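Local coordinates for protein ubiquitin-conjugating enzyme E2-21 kDa (Pichia angusta, PDB 5NL8) that probably carries activated ubiquitin as a thioester and attaches it to other proteins, among them the import receptor PEX5, in support of peroxisome biogenesis, at residues L36-L39 against R45-A48; L11-A16 against T71-D76. One frame throughout, in Å; residues are numbered along the deposited sequence.

Interaction 1: L36-L39 against R45-A48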
ATOM      1  N   LEU A  36     -10.991   0.061  -1.733  1.00 40.03           N
ATOM      2  CA  LEU A  36     -11.027   0.163  -0.275  1.00 44.84           C
ATOM      3  C   LEU A  36     -12.320  -0.435   0.282  1.00 41.85           C
ATOM      4  O   LEU A  36     -13.403  -0.122  -0.205  1.00 37.65           O
ATOM      5  CB  LEU A  36     -10.899   1.625   0.165  1.00 40.81           C
ATOM      6  CG  LEU A  36     -11.083   1.929   1.657  1.00 41.23           C
ATOM      7  CD1 LEU A  36      -9.910   1.396   2.472  1.00 31.42           C
ATOM      8  CD2 LEU A  36     -11.259   3.421   1.890  1.00 34.36           C
ATOM      9  N   HIS A  37     -12.212  -1.290   1.299  1.00 34.73           N
ATOM     10  CA  HIS A  37     -13.402  -1.846   1.951  1.00 43.64           C
ATOM     11  C   HIS A  37     -13.052  -2.515   3.277  1.00 43.76           C
ATOM     12  O   HIS A  37     -11.908  -2.902   3.490  1.00 31.13           O
ATOM     13  CB  HIS A  37     -14.118  -2.845   1.027  1.00 41.62           C
ATOM     14  CG  HIS A  37     -13.275  -4.010   0.618  1.00 51.14           C
ATOM     15  ND1 HIS A  37     -13.196  -5.170   1.361  1.00 58.84           N
ATOM     16  CD2 HIS A  37     -12.481  -4.198  -0.460  1.00 59.35           C
ATOM     17  CE1 HIS A  37     -12.387  -6.018   0.759  1.00 60.75           C
ATOM     18  NE2 HIS A  37     -11.936  -5.458  -0.349  1.00 54.92           N
ATOM     19  N   PRO A  38     -14.038  -2.641   4.182  1.00 38.89           N
ATOM     20  CA  PRO A  38     -13.782  -3.316   5.459  1.00 36.08           C
ATOM     21  C   PRO A  38     -13.194  -4.711   5.276  1.00 40.51           C
ATOM     22  O   PRO A  38     -13.585  -5.432   4.357  1.00 35.86           O
ATOM     23  CB  PRO A  38     -15.171  -3.390   6.100  1.00 43.71           C
ATOM     24  CG  PRO A  38     -15.895  -2.217   5.537  1.00 51.51           C
ATOM     25  CD  PRO A  38     -15.400  -2.079   4.121  1.00 48.65           C
ATOM     26  N   LEU A  39     -12.251  -5.072   6.140  1.00 40.99           N
ATOM     27  CA  LEU A  39     -11.609  -6.375   6.064  1.00 43.79           C
ATOM     28  C   LEU A  39     -12.625  -7.489   6.295  1.00 47.54           C
ATOM     29  O   LEU A  39     -12.666  -8.469   5.548  1.00 42.02           O
ATOM     30  CB  LEU A  39     -10.473  -6.478   7.081  1.00 46.86           C
ATOM     31  CG  LEU A  39      -9.493  -7.630   6.850  1.00 48.29           C
ATOM     32  CD1 LEU A  39      -8.553  -7.318   5.694  1.00 47.33           C
ATOM     33  CD2 LEU A  39      -8.717  -7.945   8.120  1.00 48.43           C
ATOM     34  N   ARG A  45     -10.856  -2.415  10.817  1.00 27.19           N
ATOM     35  CA  ARG A  45      -9.864  -3.107  10.004  1.00 29.77           C
ATOM     36  C   ARG A  45     -10.267  -3.050   8.534  1.00 39.28           C
ATOM     37  O   ARG A  45     -11.395  -3.392   8.175  1.00 35.84           O
ATOM     38  CB  ARG A  45      -9.686  -4.554  10.473  1.00 35.74           C
ATOM     39  CG  ARG A  45      -8.924  -4.675  11.790  1.00 45.56           C
ATOM     40  CD  ARG A  45      -8.808  -6.110  12.261  1.00 51.81           C
ATOM     41  NE  ARG A  45      -7.779  -6.853  11.539  1.00 70.41           N
ATOM     42  CZ  ARG A  45      -7.668  -8.178  11.548  1.00 77.13           C
ATOM     43  NH1 ARG A  45      -8.529  -8.916  12.237  1.00 84.79           N
ATOM     44  NH2 ARG A  45      -6.699  -8.768  10.862  1.00 73.55           N
ATOM     45  N   TRP A  46      -9.328  -2.612   7.698  1.00 28.30           N
ATOM     46  CA  TRP A  46      -9.582  -2.314   6.292  1.00 31.63           C
ATOM     47  C   TRP A  46      -8.647  -3.028   5.325  1.00 34.87           C
ATOM     48  O   TRP A  46      -7.484  -3.275   5.627  1.00 30.47           O
ATOM     49  CB  TRP A  46      -9.464  -0.808   6.050  1.00 25.48           C
ATOM     50  CG  TRP A  46     -10.436  -0.024   6.838  1.00 31.79           C
ATOM     51  CD1 TRP A  46     -10.298   0.398   8.128  1.00 35.93           C
ATOM     52  CD2 TRP A  46     -11.722   0.422   6.404  1.00 38.02           C
ATOM     53  NE1 TRP A  46     -11.419   1.084   8.522  1.00 37.81           N
ATOM     54  CE2 TRP A  46     -12.308   1.117   7.479  1.00 38.11           C
ATOM     55  CE3 TRP A  46     -12.432   0.305   5.205  1.00 34.58           C
ATOM     56  CZ2 TRP A  46     -13.573   1.692   7.395  1.00 37.45           C
ATOM     57  CZ3 TRP A  46     -13.689   0.875   5.125  1.00 37.51           C
ATOM     58  CH2 TRP A  46     -14.246   1.559   6.213  1.00 44.45           C
ATOM     59  N   SER A  47      -9.177  -3.327   4.146  1.00 38.67           N
ATOM     60  CA  SER A  47      -8.404  -3.822   3.021  1.00 33.92           C
ATOM     61  C   SER A  47      -8.408  -2.779   1.907  1.00 37.06           C
ATOM     62  O   SER A  47      -9.463  -2.238   1.561  1.00 36.18           O
ATOM     63  CB  SER A  47      -8.978  -5.144   2.514  1.00 37.04           C
ATOM     64  OG  SER A  47      -8.347  -5.544   1.313  1.00 44.45           O
ATOM     65  N   ALA A  48      -7.234  -2.488   1.350  1.00 30.53           N
ATOM     66  CA  ALA A  48      -7.149  -1.523   0.256  1.00 31.52           C
ATOM     67  C   ALA A  48      -6.328  -2.059  -0.908  1.00 30.15           C
ATOM     68  O   ALA A  48      -5.570  -3.015  -0.759  1.00 33.70           O
ATOM     69  CB  ALA A  48      -6.559  -0.206   0.748  1.00 30.33           C
TER
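Leu36-Leu39 and Arg45-Ala48 pair as antiparallel strands of the beta hairpin that opens the four-stranded sheet of the UBC fold. The register rests on the hydrogen-bonded pair His37-Ser47: His37 N to Ser47 O is 2.9 Å, Ser47 N to His37 O 2.8 Å. Past Pro38, Leu39 N donates a third bond to Arg45 O, nearly straight at 176°. Side chains fill in around this frame. The imidazole of His37 turns back over its partner, chi1 60° setting CG between backbone N and carbonyl carbon, and Ser47 CB lies over one ring face, 4.2 Å from the centroid. His37 ND1 also donates to Pro38 O from above the carbonyl plane, 45° out of it, not on a lone pair. With alanine in place of His37, Ser47 CB would probably lose the ring over it and Pro38 O this donor. Pro38 CD meets Trp46 CZ3 at 3.6 Å, while Leu36 CD1 touches both Trp46 CE3 and Ala48 CB. Leu39 CD2 rests over one face of the Arg45 guanidinium, which also forms a salt bridge with Glu66. Strand 62-68 bonds to the other edge of 45-51 through Ile67 and Leu65, and helix 6-21 packs on the hairpin, Tyr14 meeting Trp46 edge-to-face.

Interaction 2: L11-A16 against T71-D76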
ATOM      1  N   LEU A  11     -17.066   5.751   8.808  1.00 37.71           N
ATOM      2  CA  LEU A  11     -18.062   5.485   7.782  1.00 46.20           C
ATOM      3  C   LEU A  11     -18.114   6.629   6.776  1.00 46.43           C
ATOM      4  O   LEU A  11     -18.110   6.396   5.568  1.00 45.05           O
ATOM      5  CB  LEU A  11     -19.440   5.263   8.405  1.00 51.53           C
ATOM      6  CG  LEU A  11     -20.582   5.085   7.401  1.00 56.99           C
ATOM      7  CD1 LEU A  11     -20.375   3.839   6.555  1.00 51.08           C
ATOM      8  CD2 LEU A  11     -21.925   5.035   8.112  1.00 60.20           C
ATOM      9  N   LYS A  12     -18.145   7.860   7.278  1.00 49.15           N
ATOM     10  CA  LYS A  12     -18.216   9.027   6.403  1.00 53.72           C
ATOM     11  C   LYS A  12     -17.025   9.066   5.449  1.00 49.26           C
ATOM     12  O   LYS A  12     -17.186   9.300   4.251  1.00 51.69           O
ATOM     13  CB  LYS A  12     -18.275  10.316   7.221  1.00 63.59           C
ATOM     14  CG  LYS A  12     -18.668  11.540   6.410  1.00 83.83           C
ATOM     15  CD  LYS A  12     -19.060  12.700   7.308  1.00 93.08           C
ATOM     16  CE  LYS A  12     -20.152  12.294   8.283  1.00 98.36           C
ATOM     17  NZ  LYS A  12     -21.506  12.476   7.697  1.00103.03           N
ATOM     18  N   GLU A  13     -15.833   8.818   5.979  1.00 44.78           N
ATOM     19  CA  GLU A  13     -14.628   8.806   5.152  1.00 60.90           C
ATOM     20  C   GLU A  13     -14.681   7.703   4.093  1.00 59.98           C
ATOM     21  O   GLU A  13     -14.325   7.924   2.924  1.00 57.28           O
ATOM     22  CB  GLU A  13     -13.386   8.630   6.024  1.00 65.29           C
ATOM     23  CG  GLU A  13     -13.156   9.753   7.017  1.00 62.79           C
ATOM     24  CD  GLU A  13     -11.943   9.510   7.893  1.00 68.58           C
ATOM     25  OE1 GLU A  13     -11.111   8.648   7.537  1.00 61.02           O
ATOM     26  OE2 GLU A  13     -11.819  10.178   8.941  1.00 77.40           O
ATOM     27  N   TYR A  14     -15.130   6.521   4.512  1.00 49.99           N
ATOM     28  CA  TYR A  14     -15.265   5.381   3.609  1.00 42.14           C
ATOM     29  C   TYR A  14     -16.198   5.709   2.448  1.00 52.52           C
ATOM     30  O   TYR A  14     -15.866   5.467   1.284  1.00 58.92           O
ATOM     31  CB  TYR A  14     -15.775   4.154   4.373  1.00 42.02           C
ATOM     32  CG  TYR A  14     -16.065   2.937   3.514  1.00 38.40           C
ATOM     33  CD1 TYR A  14     -15.212   2.564   2.481  1.00 38.13           C
ATOM     34  CD2 TYR A  14     -17.184   2.148   3.751  1.00 43.27           C
ATOM     35  CE1 TYR A  14     -15.476   1.449   1.702  1.00 37.99           C
ATOM     36  CE2 TYR A  14     -17.453   1.029   2.978  1.00 35.32           C
ATOM     37  CZ  TYR A  14     -16.596   0.684   1.955  1.00 38.66           C
ATOM     38  OH  TYR A  14     -16.862  -0.425   1.183  1.00 45.79           O
ATOM     39  N   ARG A  15     -17.362   6.266   2.770  1.00 49.42           N
ATOM     40  CA  ARG A  15     -18.328   6.654   1.751  1.00 55.29           C
ATOM     41  C   ARG A  15     -17.760   7.738   0.841  1.00 62.39           C
ATOM     42  O   ARG A  15     -18.003   7.737  -0.370  1.00 73.72           O
ATOM     43  CB  ARG A  15     -19.628   7.133   2.397  1.00 60.12           C
ATOM     44  CG  ARG A  15     -20.350   6.072   3.219  1.00 65.96           C
ATOM     45  CD  ARG A  15     -21.764   6.508   3.575  1.00 71.83           C
ATOM     46  NE  ARG A  15     -22.604   6.641   2.387  1.00 82.20           N
ATOM     47  CZ  ARG A  15     -22.852   7.792   1.766  1.00 81.64           C
ATOM     48  NH1 ARG A  15     -22.335   8.926   2.223  1.00 71.08           N
ATOM     49  NH2 ARG A  15     -23.628   7.810   0.690  1.00 81.72           N
ATOM     50  N   ALA A  16     -16.998   8.659   1.426  1.00 50.77           N
ATOM     51  CA  ALA A  16     -16.353   9.711   0.650  1.00 57.53           C
ATOM     52  C   ALA A  16     -15.426   9.111  -0.403  1.00 60.41           C
ATOM     53  O   ALA A  16     -15.409   9.563  -1.548  1.00 60.31           O
ATOM     54  CB  ALA A  16     -15.587  10.656   1.561  1.00 53.01           C
ATOM     55  N   THR A  71      -8.207   2.836  18.637  1.00 63.55           N
ATOM     56  CA  THR A  71      -9.456   3.181  19.309  1.00 68.26           C
ATOM     57  C   THR A  71      -9.629   4.687  19.461  1.00 66.74           C
ATOM     58  O   THR A  71     -10.748   5.198  19.426  1.00 79.01           O
ATOM     59  CB  THR A  71      -9.538   2.535  20.705  1.00 70.62           C
ATOM     60  OG1 THR A  71      -9.023   1.200  20.651  1.00 64.41           O
ATOM     61  CG2 THR A  71     -10.978   2.509  21.202  1.00 77.84           C
ATOM     62  N   ASN A  72      -8.517   5.392  19.631  1.00 60.32           N
ATOM     63  CA  ASN A  72      -8.554   6.833  19.847  1.00 63.98           C
ATOM     64  C   ASN A  72      -8.503   7.625  18.542  1.00 65.04           C
ATOM     65  O   ASN A  72      -8.268   8.832  18.551  1.00 63.52           O
ATOM     66  CB  ASN A  72      -7.403   7.259  20.762  1.00 68.39           C
ATOM     67  CG  ASN A  72      -6.041   6.985  20.153  1.00 74.07           C
ATOM     68  OD1 ASN A  72      -5.862   6.015  19.415  1.00 83.38           O
ATOM     69  ND2 ASN A  72      -5.074   7.842  20.458  1.00 74.45           N
ATOM     70  N   TYR A  73      -8.718   6.935  17.425  1.00 59.58           N
ATOM     71  CA  TYR A  73      -8.743   7.565  16.108  1.00 54.40           C
ATOM     72  C   TYR A  73      -9.713   8.746  16.095  1.00 52.05           C
ATOM     73  O   TYR A  73     -10.812   8.642  16.636  1.00 55.23           O
ATOM     74  CB  TYR A  73      -9.131   6.532  15.046  1.00 50.26           C
ATOM     75  CG  TYR A  73      -9.088   7.039  13.624  1.00 48.66           C
ATOM     76  CD1 TYR A  73      -7.899   7.048  12.908  1.00 47.49           C
ATOM     77  CD2 TYR A  73     -10.238   7.497  12.995  1.00 48.38           C
ATOM     78  CE1 TYR A  73      -7.853   7.508  11.607  1.00 51.24           C
ATOM     79  CE2 TYR A  73     -10.202   7.959  11.691  1.00 45.92           C
ATOM     80  CZ  TYR A  73      -9.007   7.962  11.002  1.00 55.13           C
ATOM     81  OH  TYR A  73      -8.964   8.419   9.706  1.00 58.63           O
ATOM     82  N   PRO A  74      -9.316   9.873  15.479  1.00 57.53           N
ATOM     83  CA  PRO A  74      -8.068  10.114  14.747  1.00 60.29           C
ATOM     84  C   PRO A  74      -6.970  10.807  15.555  1.00 61.98           C
ATOM     85  O   PRO A  74      -6.200  11.572  14.973  1.00 51.33           O
ATOM     86  CB  PRO A  74      -8.526  11.028  13.617  1.00 47.72           C
ATOM     87  CG  PRO A  74      -9.559  11.882  14.282  1.00 52.56           C
ATOM     88  CD  PRO A  74     -10.242  11.008  15.325  1.00 59.07           C
ATOM     89  N   LEU A  75      -6.898  10.561  16.859  1.00 66.68           N
ATOM     90  CA  LEU A  75      -5.837  11.150  17.671  1.00 60.33           C
ATOM     91  C   LEU A  75      -4.504  10.490  17.350  1.00 72.41           C
ATOM     92  O   LEU A  75      -3.443  11.094  17.505  1.00 63.58           O
ATOM     93  CB  LEU A  75      -6.147  11.024  19.163  1.00 59.96           C
ATOM     94  CG  LEU A  75      -6.867  12.203  19.825  1.00 77.32           C
ATOM     95  CD1 LEU A  75      -8.141  12.576  19.076  1.00 82.52           C
ATOM     96  CD2 LEU A  75      -7.169  11.894  21.283  1.00 83.19           C
ATOM     97  N   ASP A  76      -4.571   9.240  16.906  1.00 77.82           N
ATOM     98  CA  ASP A  76      -3.391   8.509  16.471  1.00 63.17           C
ATOM     99  C   ASP A  76      -3.619   7.940  15.075  1.00 53.83           C
ATOM    100  O   ASP A  76      -4.752   7.635  14.705  1.00 47.22           O
ATOM    101  CB  ASP A  76      -3.047   7.400  17.467  1.00 64.37           C
ATOM    102  CG  ASP A  76      -2.141   7.883  18.581  1.00 74.50           C
ATOM    103  OD1 ASP A  76      -1.293   8.761  18.316  1.00 75.21           O
ATOM    104  OD2 ASP A  76      -2.278   7.389  19.719  1.00 83.56           O
TER
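Tyr73 OH meets the carboxylate of Glu13 in a buried polar contact between the loop 71-76 and the helix segment 11-16. The backbones stay well apart: Glu13 CA and Tyr73 CA are 12.5 Å from each other, and the two side chains bridge that gap from opposite directions.

Tyr73 can be followed outward. Its CB points toward the helix, and CG lies anti to the backbone N, chi1 -176°, which sends the ring toward the helix with Pro74 still over one face. There Pro74 CB sits 3.8 Å above the plane of the Tyr73 ring, over the centre, an arrangement that accompanies the cis peptide bond between Tyr73 and Pro74. At the far end of the ring, CE2 comes within 3.9 Å of Glu13 OE2, an approach at the edge and near the ring plane. CZ lies 4.1 Å from Glu13 OE1. The hydroxyl completes the path: OH donates to Glu13 OE1 over 3.1 Å, using the syn lone pair of that oxygen, with the carboxylate turned 55° from the ring plane.

On the helix side, chi2 178° keeps the Glu13 chain extended beyond CG and sets the carboxylate at the phenol. OE1 also accepts from Leu135 N, and OE2 forms a salt bridge with Arg9 one turn earlier, an arrangement likely to stabilise the buried negative charge. The Tyr73 side chain additionally touches Arg9 and Leu10.

Pro74 O accepts from Trp129 NE1, and the cis Tyr-Pro bond belongs to the YPxxPP segment after the third strand, characteristic of E2 enzymes; here its tyrosine ties that segment to the N-terminal helix of the UBC fold.

Overall arrangement
The centres of interactions 1 and 2 lie about 13 Å apart, on the same side of the chain's centre, and helix 6-21 connects them. Along the sequence, 11-16 comes first, the hairpin segments 36-39 and 45-48 follow, and 71-76 comes last, so interaction 1 is nested within the span closed by interaction 2. Tyr14, next to Glu13 on the helix, supplies the direct contact: its CE1 lies 3.2 Å from Leu36 O, and its OH is 3.7 Å from Pro38 CD. The N-terminal helix thus joins the first hairpin of the sheet to the loop between strands 62-68 and 79-82, both contacts being structural and away from the predicted active-site Cys121.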